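Local coordinates for phosphoribosyl-AMP cyclohydrolase (Medicago truncatula, PDB 7BGN), which probably catalyses the second and third steps of histidine biosynthesis, removing diphosphate from phosphoribosyl-ATP and then opening the adenine ring of the resulting phosphoribosyl-AMP, at residues S136-E141 and S150-L155. Sequence-based numbering, arbitrary orientation.
Sequences SQRKAE and SWTKRL. With AMP (adenosine monophosphate), chain P.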
loop_
_atom_site.group_PDB
_atom_site.type_symbol
_atom_site.label_atom_id
_atom_site.label_comp_id
_atom_site.label_asym_id
_atom_site.label_seq_id
_atom_site.Cartn_x
_atom_site.Cartn_y
_atom_site.Cartn_z
ATOM N N SER B 136 17.103 6.469 2.292
ATOM C CA SER B 136 17.180 7.727 3.020
ATOM C C SER B 136 18.191 7.656 4.165
ATOM O O SER B 136 18.922 8.623 4.415
ATOM C CB SER B 136 15.798 8.098 3.532
ATOM O OG SER B 136 15.884 9.183 4.423
ATOM N N GLN B 137 18.261 6.522 4.869
ATOM C CA GLN B 137 19.241 6.420 5.944
ATOM C C GLN B 137 20.653 6.451 5.389
ATOM O O GLN B 137 21.533 7.105 5.951
ATOM C CB GLN B 137 19.031 5.147 6.762
ATOM C CG GLN B 137 17.653 4.999 7.390
ATOM C CD GLN B 137 17.564 3.813 8.348
ATOM O OE1 GLN B 137 18.581 3.218 8.723
ATOM N NE2 GLN B 137 16.345 3.481 8.766
ATOM N N ARG B 138 20.877 5.795 4.256
ATOM C CA ARG B 138 22.197 5.841 3.647
ATOM C C ARG B 138 22.557 7.259 3.223
ATOM O O ARG B 138 23.722 7.655 3.310
ATOM C CB ARG B 138 22.245 4.877 2.461
ATOM C CG ARG B 138 21.950 3.440 2.844
ATOM C CD ARG B 138 22.957 2.963 3.864
ATOM N NE ARG B 138 22.379 2.034 4.831
ATOM C CZ ARG B 138 22.310 0.722 4.642
ATOM N NH1 ARG B 138 22.777 0.187 3.523
ATOM N NH2 ARG B 138 21.777 -0.054 5.577
ATOM N N LYS B 139 21.573 8.043 2.786
ATOM C CA LYS B 139 21.839 9.424 2.400
ATOM C C LYS B 139 22.288 10.269 3.591
ATOM O O LYS B 139 23.184 11.110 3.453
ATOM C CB LYS B 139 20.585 10.017 1.758
ATOM C CG LYS B 139 20.762 11.330 1.033
ATOM C CD LYS B 139 19.395 11.935 0.748
ATOM C CE LYS B 139 19.461 13.403 0.377
ATOM N NZ LYS B 139 18.076 13.933 0.196
ATOM N N ALA B 140 21.698 10.056 4.770
ATOM C CA ALA B 140 22.104 10.828 5.944
ATOM C C ALA B 140 23.449 10.365 6.505
ATOM O O ALA B 140 24.259 11.191 6.941
ATOM C CB ALA B 140 21.027 10.766 7.023
ATOM N N GLU B 141 23.699 9.053 6.506
ATOM C CA GLU B 141 24.953 8.490 7.000
ATOM C C GLU B 141 26.135 8.773 6.074
ATOM O O GLU B 141 27.280 8.498 6.455
ATOM C CB GLU B 141 24.794 6.984 7.219
ATOM C CG GLU B 141 23.755 6.598 8.260
ATOM C CD GLU B 141 23.330 5.141 8.147
ATOM O OE1 GLU B 141 23.802 4.450 7.218
ATOM O OE2 GLU B 141 22.516 4.688 8.980
ATOM N N SER B 150 28.790 0.921 1.698
ATOM C CA SER B 150 27.506 0.514 1.155
ATOM C C SER B 150 27.378 1.001 -0.275
ATOM O O SER B 150 27.867 2.075 -0.626
ATOM C CB SER B 150 26.339 1.078 1.958
ATOM O OG SER B 150 25.904 2.308 1.400
ATOM N N TRP B 151 26.663 0.215 -1.082
ATOM C CA TRP B 151 26.476 0.544 -2.489
ATOM C C TRP B 151 25.597 1.769 -2.681
ATOM O O TRP B 151 25.758 2.490 -3.669
ATOM C CB TRP B 151 25.906 -0.674 -3.214
ATOM C CG TRP B 151 25.554 -0.460 -4.654
ATOM C CD1 TRP B 151 24.307 -0.514 -5.198
ATOM C CD2 TRP B 151 26.445 -0.132 -5.730
ATOM N NE1 TRP B 151 24.365 -0.264 -6.546
ATOM C CE2 TRP B 151 25.665 -0.018 -6.898
ATOM C CE3 TRP B 151 27.824 0.075 -5.821
ATOM C CZ2 TRP B 151 26.216 0.288 -8.139
ATOM C CZ3 TRP B 151 28.372 0.381 -7.060
ATOM C CH2 TRP B 151 27.568 0.483 -8.198
ATOM N N THR B 152 24.647 2.010 -1.778
ATOM C CA THR B 152 23.822 3.208 -1.884
ATOM C C THR B 152 24.623 4.480 -1.635
ATOM O O THR B 152 24.486 5.454 -2.385
ATOM C CB THR B 152 22.665 3.127 -0.910
ATOM O OG1 THR B 152 21.954 1.918 -1.172
ATOM C CG2 THR B 152 21.735 4.306 -1.087
ATOM N N LYS B 153 25.474 4.490 -0.600
ATOM C CA LYS B 153 26.263 5.689 -0.314
ATOM C C LYS B 153 27.204 6.010 -1.460
ATOM O O LYS B 153 27.494 7.181 -1.730
ATOM C CB LYS B 153 27.085 5.517 0.966
ATOM C CG LYS B 153 26.297 5.386 2.238
ATOM C CD LYS B 153 27.200 5.511 3.454
ATOM C CE LYS B 153 26.438 5.171 4.724
ATOM N NZ LYS B 153 27.291 5.168 5.937
ATOM N N ARG B 154 27.694 4.981 -2.135
ATOM C CA ARG B 154 28.573 5.190 -3.270
ATOM C C ARG B 154 27.835 5.795 -4.453
ATOM O O ARG B 154 28.398 6.616 -5.188
ATOM C CB ARG B 154 29.196 3.873 -3.640
ATOM C CG ARG B 154 30.241 3.967 -4.638
ATOM C CD ARG B 154 30.768 2.610 -4.691
ATOM N NE ARG B 154 31.715 2.397 -5.756
ATOM C CZ ARG B 154 32.220 1.213 -6.009
ATOM N NH1 ARG B 154 33.087 1.043 -7.001
ATOM N NH2 ARG B 154 31.833 0.198 -5.255
ATOM N N LEU B 155 26.578 5.394 -4.660
ATOM C CA LEU B 155 25.794 5.968 -5.748
ATOM C C LEU B 155 25.433 7.413 -5.441
ATOM O O LEU B 155 25.462 8.274 -6.329
ATOM C CB LEU B 155 24.526 5.149 -5.976
ATOM C CG LEU B 155 24.752 3.723 -6.454
ATOM C CD1 LEU B 155 23.465 2.926 -6.392
ATOM C CD2 LEU B 155 25.326 3.719 -7.846
HETATM P P AMP P . 23.828 -1.000 0.622
HETATM O O1P AMP P . 24.007 -1.277 2.106
HETATM O O2P AMP P . 23.723 0.481 0.338
HETATM O O3P AMP P . 24.846 -1.739 -0.231
HETATM O "O5'" AMP P . 22.411 -1.650 0.280
HETATM C "C5'" AMP P . 21.264 -1.359 1.067
HETATM C "C4'" AMP P . 19.999 -1.927 0.469
HETATM O "O4'" AMP P . 19.844 -1.468 -0.892
HETATM C "C3'" AMP P . 19.951 -3.442 0.343
HETATM O "O3'" AMP P . 19.621 -4.094 1.556
HETATM C "C2'" AMP P . 18.921 -3.662 -0.758
HETATM O "O2'" AMP P . 17.610 -3.601 -0.228
HETATM C "C1'" AMP P . 19.133 -2.432 -1.641
HETATM N N9 AMP P . 19.856 -2.755 -2.883
HETATM C C8 AMP P . 21.205 -2.673 -3.118
HETATM N N7 AMP P . 21.542 -3.027 -4.334
HETATM C C5 AMP P . 20.342 -3.356 -4.941
HETATM C C6 AMP P . 20.027 -3.806 -6.237
HETATM N N6 AMP P . 20.934 -4.005 -7.188
HETATM N N1 AMP P . 18.724 -4.047 -6.513
HETATM C C2 AMP P . 17.814 -3.842 -5.551
HETATM N N3 AMP P . 17.994 -3.421 -4.304
HETATM C C4 AMP P . 19.292 -3.193 -4.058
#
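The phosphate end of an AMP site is built where Arg138, on helix 127-141, packs against Thr152 and Ser150 at the N-terminal end of helix 151-156, within the pyrophosphohydrolase part of the chain. Short segments of the two helices cross at -63°, their axes 8.8 Å apart at closest. The phosphate sits at the helix start: Trp151 N donates to AMP O3P at 2.8 Å. Thr152 N donates to AMP O2P, also at 2.8 Å, a placement in which the helix dipole would probably help hold the negative charge. AMP is also hydrogen-bonded to Arg218 NH1 of the second subunit. Ser150 is the N-cap, its OG accepting from Lys153 N at 3.0 Å with a nearly straight N-H...O angle of 169°. Arg138 approaches crosswise, CB lying 3.6 Å from Thr152 CG2, and the bends at chi2 (-60°) and chi3 bring its guanidinium edge-on to the phosphorus, although the NH1 to O1P spacing is too short in the model and doubtful. Lys153 sets its CG 3.6 Å from Arg138 O and runs extended to Glu141, where NZ makes a weak hydrogen bond to Glu141 O and a long salt bridge to OE1 (3.8 Å). The same carboxylate oxygen makes a long salt bridge to Arg138 NE, although Glu141 is poorly ordered. With an alanine in place of Lys153, Glu141 would probably lose its cationic mate across the helices, and the cover over the Arg138 carbonyl would go. Helix 183-203 contributes Tyr195, whose OH is hydrogen-bonded to Thr152 OG1, and Leu155 touches both that helix and helix 159-178.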